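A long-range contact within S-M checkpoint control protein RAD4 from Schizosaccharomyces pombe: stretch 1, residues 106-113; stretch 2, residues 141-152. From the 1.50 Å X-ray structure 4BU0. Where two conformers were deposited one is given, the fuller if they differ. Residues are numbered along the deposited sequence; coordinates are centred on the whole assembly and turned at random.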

ATOM      1  N   ARG A 106      -6.520   0.163   6.786  1.00  8.77           N
ATOM      2  CA  ARG A 106      -7.272  -0.221   7.989  1.00  8.16           C
ATOM      3  C   ARG A 106      -8.694  -0.215   7.511  1.00  9.31           C
ATOM      4  O   ARG A 106      -9.238   0.856   7.230  1.00  8.43           O
ATOM      5  N   VAL A 107      -9.218  -1.402   7.237  1.00  7.20           N
ATOM      6  CA  VAL A 107     -10.483  -1.562   6.551  1.00  6.70           C
ATOM      7  C   VAL A 107     -11.590  -1.998   7.497  1.00  9.91           C
ATOM      8  O   VAL A 107     -11.434  -2.979   8.238  1.00  9.45           O
ATOM      9  N   CYS A 108     -12.721  -1.298   7.406  1.00  7.45           N
ATOM     10  CA  CYS A 108     -13.927  -1.573   8.188  1.00  7.10           C
ATOM     11  C   CYS A 108     -15.024  -1.873   7.189  1.00  8.65           C
ATOM     12  O   CYS A 108     -14.939  -1.422   6.037  1.00  7.59           O
ATOM     13  N   LEU A 109     -16.040  -2.646   7.606  1.00  8.13           N
ATOM     14  CA  LEU A 109     -17.182  -3.003   6.752  1.00  8.51           C
ATOM     15  C   LEU A 109     -18.509  -2.531   7.336  1.00  9.65           C
ATOM     16  O   LEU A 109     -18.630  -2.460   8.558  1.00  9.60           O
ATOM     17  N   THR A 110     -19.505  -2.264   6.491  1.00  7.89           N
ATOM     18  CA  THR A 110     -20.850  -1.999   7.001  1.00  8.51           C
ATOM     19  C   THR A 110     -21.887  -2.503   6.030  1.00 12.56           C
ATOM     20  O   THR A 110     -21.698  -2.414   4.815  1.00 10.41           O
ATOM     21  N   ASN A 111     -22.988  -3.071   6.569  1.00 12.03           N
ATOM     22  CA  ASN A 111     -24.147  -3.456   5.742  1.00 11.99           C
ATOM     23  C   ASN A 111     -23.816  -4.496   4.681  1.00 14.06           C
ATOM     24  O   ASN A 111     -24.227  -4.357   3.512  1.00 14.91           O
ATOM     25  N   ILE A 112     -23.050  -5.504   5.072  1.00 12.30           N
ATOM     26  CA  ILE A 112     -22.697  -6.612   4.191  1.00 11.86           C
ATOM     27  C   ILE A 112     -23.078  -7.880   4.931  1.00 15.43           C
ATOM     28  O   ILE A 112     -22.717  -8.049   6.097  1.00 16.78           O
ATOM     29  N   GLY A 113     -23.795  -8.757   4.239  1.00 15.30           N
ATOM     30  CA  GLY A 113     -24.217 -10.022   4.814  1.00 15.87           C
ATOM     31  C   GLY A 113     -23.183 -11.117   4.713  1.00 16.79           C
ATOM     32  O   GLY A 113     -22.156 -10.969   4.049  1.00 16.02           O
ATOM     33  N   HIS A 141     -10.487   2.915   5.051  1.00  6.68           N
ATOM     34  CA  HIS A 141     -11.532   2.586   4.093  1.00  6.55           C
ATOM     35  C   HIS A 141     -12.668   1.906   4.767  1.00  7.97           C
ATOM     36  O   HIS A 141     -12.445   0.924   5.464  1.00  7.74           O
ATOM     37  N   LEU A 142     -13.879   2.406   4.532  1.00  6.60           N
ATOM     38  CA  LEU A 142     -15.079   1.716   4.959  1.00  6.49           C
ATOM     39  C   LEU A 142     -15.723   1.106   3.715  1.00  8.43           C
ATOM     40  O   LEU A 142     -16.107   1.862   2.833  1.00  7.71           O
ATOM     41  N   ILE A 143     -15.807  -0.225   3.637  1.00  7.02           N
ATOM     42  CA  ILE A 143     -16.483  -0.870   2.510  1.00  6.10           C
ATOM     43  C   ILE A 143     -17.935  -1.001   2.909  1.00  8.99           C
ATOM     44  O   ILE A 143     -18.238  -1.658   3.924  1.00  7.60           O
ATOM     45  N   ALA A 144     -18.829  -0.392   2.132  1.00  8.66           N
ATOM     46  CA  ALA A 144     -20.235  -0.340   2.496  1.00  9.04           C
ATOM     47  C   ALA A 144     -21.107  -1.059   1.493  1.00 13.45           C
ATOM     48  O   ALA A 144     -20.879  -0.927   0.294  1.00 13.46           O
ATOM     49  N   GLY A 145     -22.063  -1.843   1.993  1.00 12.42           N
ATOM     50  CA  GLY A 145     -23.025  -2.511   1.115  1.00 13.47           C
ATOM     51  C   GLY A 145     -24.117  -1.549   0.680  1.00 20.22           C
ATOM     52  O   GLY A 145     -24.659  -1.685  -0.421  1.00 22.30           O
ATOM     53  N   THR A 146     -24.453  -0.577   1.553  1.00 16.76           N
ATOM     54  CA  THR A 146     -25.453   0.472   1.301  0.52 16.41           C
ATOM     55  C   THR A 146     -24.992   1.763   1.950  1.00 18.90           C
ATOM     56  O   THR A 146     -24.246   1.714   2.924  1.00 16.72           O
ATOM     57  N   SER A 147     -25.429   2.914   1.409  1.00 16.74           N
ATOM     58  CA  SER A 147     -25.065   4.243   1.903  1.00 17.49           C
ATOM     59  C   SER A 147     -26.007   4.702   3.031  1.00 21.14           C
ATOM     60  O   SER A 147     -26.711   5.707   2.893  1.00 22.50           O
ATOM     61  N   SER A 148     -26.002   3.976   4.156  1.00 16.91           N
ATOM     62  CA  SER A 148     -26.815   4.315   5.330  1.00 17.02           C
ATOM     63  C   SER A 148     -26.272   3.643   6.582  1.00 16.91           C
ATOM     64  O   SER A 148     -25.472   2.702   6.489  1.00 13.81           O
ATOM     65  N   GLY A 149     -26.737   4.094   7.746  1.00 14.88           N
ATOM     66  CA  GLY A 149     -26.323   3.469   8.986  1.00 14.05           C
ATOM     67  C   GLY A 149     -25.299   4.295   9.733  1.00 14.00           C
ATOM     68  O   GLY A 149     -24.752   5.282   9.223  1.00 13.60           O
ATOM     69  N   ARG A 150     -25.026   3.848  10.957  1.00 12.72           N
ATOM     70  CA  ARG A 150     -24.176   4.565  11.897  1.00 11.81           C
ATOM     71  C   ARG A 150     -22.721   4.640  11.434  1.00 12.21           C
ATOM     72  O   ARG A 150     -22.090   5.691  11.574  1.00 11.97           O
ATOM     73  N   LYS A 151     -22.174   3.526  10.920  1.00  9.65           N
ATOM     74  CA  LYS A 151     -20.781   3.591  10.451  1.00  8.25           C
ATOM     75  C   LYS A 151     -20.699   4.511   9.248  1.00  9.16           C
ATOM     76  O   LYS A 151     -19.773   5.313   9.139  1.00 10.11           O
ATOM     77  N   TYR A 152     -21.657   4.391   8.307  1.00  8.68           N
ATOM     78  CA  TYR A 152     -21.621   5.255   7.153  1.00  9.01           C
ATOM     79  C   TYR A 152     -21.678   6.727   7.535  1.00 12.42           C
ATOM     80  O   TYR A 152     -20.878   7.501   7.023  1.00 12.34           O
TER

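Strands 106-110 and 141-144 pair in parallel; side chains alternate between the two faces along each extended strand, and the register places bridged partners on the same face. On the face carrying Val107, Leu109, His141 and Ile143, Ile143 (chi1 m, chi2 t) is the hub: its CD1 lies 3.6 Å from Val107 CG1, while its CB meets Leu109 CD2 at 3.8 Å. The m, t rotamer of Leu109 brings the end of its side chain nearer to the neighbouring strand. Ile112, also m, t, likewise directs its end back, with CD1 3.9 Å from Ile143 CG2.

The other face holds Cys108, Leu142, Thr110 and Ala144. Leu142 (t, p) sets CD1 3.9 Å from Cys108 CB and CD2 3.9 Å from Thr110 CG2; the t rotamer of Thr110 also places CG2 3.6 Å from Ala144 CB. Lys151 reaches across this face from the helix, its chain extended (m, t, t, t), with CD 3.9 Å from Thr110 CB and NZ donating a hydrogen bond to Leu109 O (2.8 Å). Water 1 accepts from Leu109 N and, weakly, from Lys151 NZ.

Beyond the strands, Asn111 (chi1 m) points toward the loop, where its ND2 donates to Ser148 O (2.8 Å) and Thr146 O (3.3 Å). Water 2 donates to Thr110 OG1 and Ser148 O and accepts from Tyr152 N, tying strand, loop and helix together.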

ATOM      1  CB  ARG A 106      -7.024   0.762   9.138  1.00  9.71           C
ATOM      2  CG  ARG A 106      -5.554   0.779   9.555  1.00 13.11           C
ATOM      3  CD  ARG A 106      -5.297   1.702  10.752  1.00 15.06           C
ATOM      4  NE  ARG A 106      -5.744   1.077  11.997  1.00 20.48           N
ATOM      5  CZ  ARG A 106      -5.028   0.209  12.708  1.00 35.46           C
ATOM      6  NH1 ARG A 106      -3.803  -0.136  12.316  1.00 24.60           N
ATOM      7  NH2 ARG A 106      -5.531  -0.326  13.812  1.00 32.33           N
ATOM      8  CB  VAL A 107     -10.335  -2.594   5.402  1.00  8.75           C
ATOM      9  CG1 VAL A 107     -11.638  -2.721   4.614  1.00  9.48           C
ATOM     10  CG2 VAL A 107      -9.186  -2.216   4.457  1.00  8.67           C
ATOM     11  CB  CYS A 108     -14.240  -0.332   9.029  1.00  7.07           C
ATOM     12  SG  CYS A 108     -15.591  -0.531  10.216  1.00 10.00           S
ATOM     13  CB  LEU A 109     -17.253  -4.572   6.648  1.00  9.10           C
ATOM     14  CG  LEU A 109     -15.973  -5.302   6.287  1.00 13.08           C
ATOM     15  CD1 LEU A 109     -16.223  -6.813   6.117  1.00 13.20           C
ATOM     16  CD2 LEU A 109     -15.374  -4.773   4.982  1.00 13.19           C
ATOM     17  CB  THR A 110     -21.095  -0.509   7.337  1.00 12.00           C
ATOM     18  OG1 THR A 110     -22.360  -0.351   8.013  1.00 12.58           O
ATOM     19  CG2 THR A 110     -21.066   0.414   6.126  1.00 11.96           C
ATOM     20  CB  ASN A 111     -24.769  -2.208   5.074  1.00 12.04           C
ATOM     21  CG  ASN A 111     -25.274  -1.151   6.037  1.00 17.59           C
ATOM     22  OD1 ASN A 111     -25.616  -1.441   7.178  1.00 20.37           O
ATOM     23  ND2 ASN A 111     -25.251   0.105   5.603  1.00 19.85           N
ATOM     24  CB  ILE A 112     -21.194  -6.600   3.770  1.00 15.17           C
ATOM     25  CG1 ILE A 112     -20.837  -5.290   3.043  1.00 17.57           C
ATOM     26  CG2 ILE A 112     -20.848  -7.834   2.901  1.00 15.62           C
ATOM     27  CD1 ILE A 112     -19.324  -5.024   2.985  1.00 21.82           C
ATOM     28  CB  HIS A 141     -11.020   1.630   2.984  1.00  6.98           C
ATOM     29  CG  HIS A 141      -9.873   2.187   2.186  1.00  7.94           C
ATOM     30  ND1 HIS A 141      -8.573   2.192   2.691  1.00  9.13           N
ATOM     31  CD2 HIS A 141      -9.877   2.790   0.966  1.00  9.46           C
ATOM     32  CE1 HIS A 141      -7.819   2.764   1.743  1.00  8.99           C
ATOM     33  NE2 HIS A 141      -8.566   3.140   0.690  1.00  8.90           N
ATOM     34  CB  LEU A 142     -16.051   2.715   5.638  1.00  6.30           C
ATOM     35  CG  LEU A 142     -17.419   2.111   5.978  1.00  7.92           C
ATOM     36  CD1 LEU A 142     -17.304   1.052   7.030  1.00  9.20           C
ATOM     37  CD2 LEU A 142     -18.408   3.209   6.415  1.00  9.31           C
ATOM     38  CB  ILE A 143     -15.846  -2.232   2.187  1.00  6.87           C
ATOM     39  CG1 ILE A 143     -14.347  -2.070   1.797  1.00  7.67           C
ATOM     40  CG2 ILE A 143     -16.664  -2.898   1.054  1.00  9.01           C
ATOM     41  CD1 ILE A 143     -13.626  -3.418   1.662  1.00  8.54           C
ATOM     42  CB  ALA A 144     -20.675   1.119   2.587  1.00 10.42           C
ATOM     43  CB  THR A 146     -26.856   0.094   1.820  0.52 22.73           C
ATOM     44  OG1 THR A 146     -26.804  -0.117   3.228  0.52 21.50           O
ATOM     45  CG2 THR A 146     -27.472  -1.106   1.101  0.52 22.86           C
ATOM     46  CB  SER A 147     -25.062   5.255   0.760  1.00 22.72           C
ATOM     47  OG  SER A 147     -26.323   5.231   0.110  1.00 29.88           O
ATOM     48  CB  SER A 148     -28.271   3.893   5.114  1.00 21.70           C
ATOM     49  OG  SER A 148     -28.395   2.484   5.056  1.00 26.09           O
ATOM     50  CB  ARG A 150     -24.250   3.920  13.276  1.00 13.57           C
ATOM     51  CG  ARG A 150     -25.619   4.151  13.962  1.00 16.21           C
ATOM     52  CD  ARG A 150     -25.798   3.215  15.140  1.00 20.16           C
ATOM     53  NE  ARG A 150     -24.794   3.474  16.174  1.00 18.29           N
ATOM     54  CZ  ARG A 150     -24.645   2.764  17.286  1.00 23.48           C
ATOM     55  NH1 ARG A 150     -25.450   1.744  17.545  1.00 21.64           N
ATOM     56  NH2 ARG A 150     -23.692   3.075  18.153  1.00 18.51           N
ATOM     57  CB  LYS A 151     -20.263   2.188  10.072  1.00  8.50           C
ATOM     58  CG  LYS A 151     -19.855   1.343  11.255  1.00  7.93           C
ATOM     59  CD  LYS A 151     -19.343  -0.023  10.761  1.00  9.44           C
ATOM     60  CE  LYS A 151     -18.817  -0.909  11.856  1.00 10.21           C
ATOM     61  NZ  LYS A 151     -18.434  -2.263  11.310  1.00 10.35           N
ATOM     62  CB  TYR A 152     -22.813   4.915   6.234  1.00 10.94           C
ATOM     63  CG  TYR A 152     -22.968   5.849   5.053  1.00 15.74           C
ATOM     64  CD1 TYR A 152     -22.123   5.760   3.951  1.00 18.13           C
ATOM     65  CD2 TYR A 152     -23.965   6.824   5.035  1.00 18.48           C
ATOM     66  CE1 TYR A 152     -22.248   6.631   2.870  1.00 20.22           C
ATOM     67  CE2 TYR A 152     -24.106   7.694   3.950  1.00 20.37           C
ATOM     68  CZ  TYR A 152     -23.245   7.589   2.871  1.00 28.88           C
ATOM     69  OH  TYR A 152     -23.369   8.441   1.800  1.00 36.07           O
TER
HETATM   70  O   HOH W   1     -16.137  -4.064  10.142  1.00 13.55           O
HETATM   71  O   HOH W   2     -23.392   2.166   8.275  1.00 12.83           O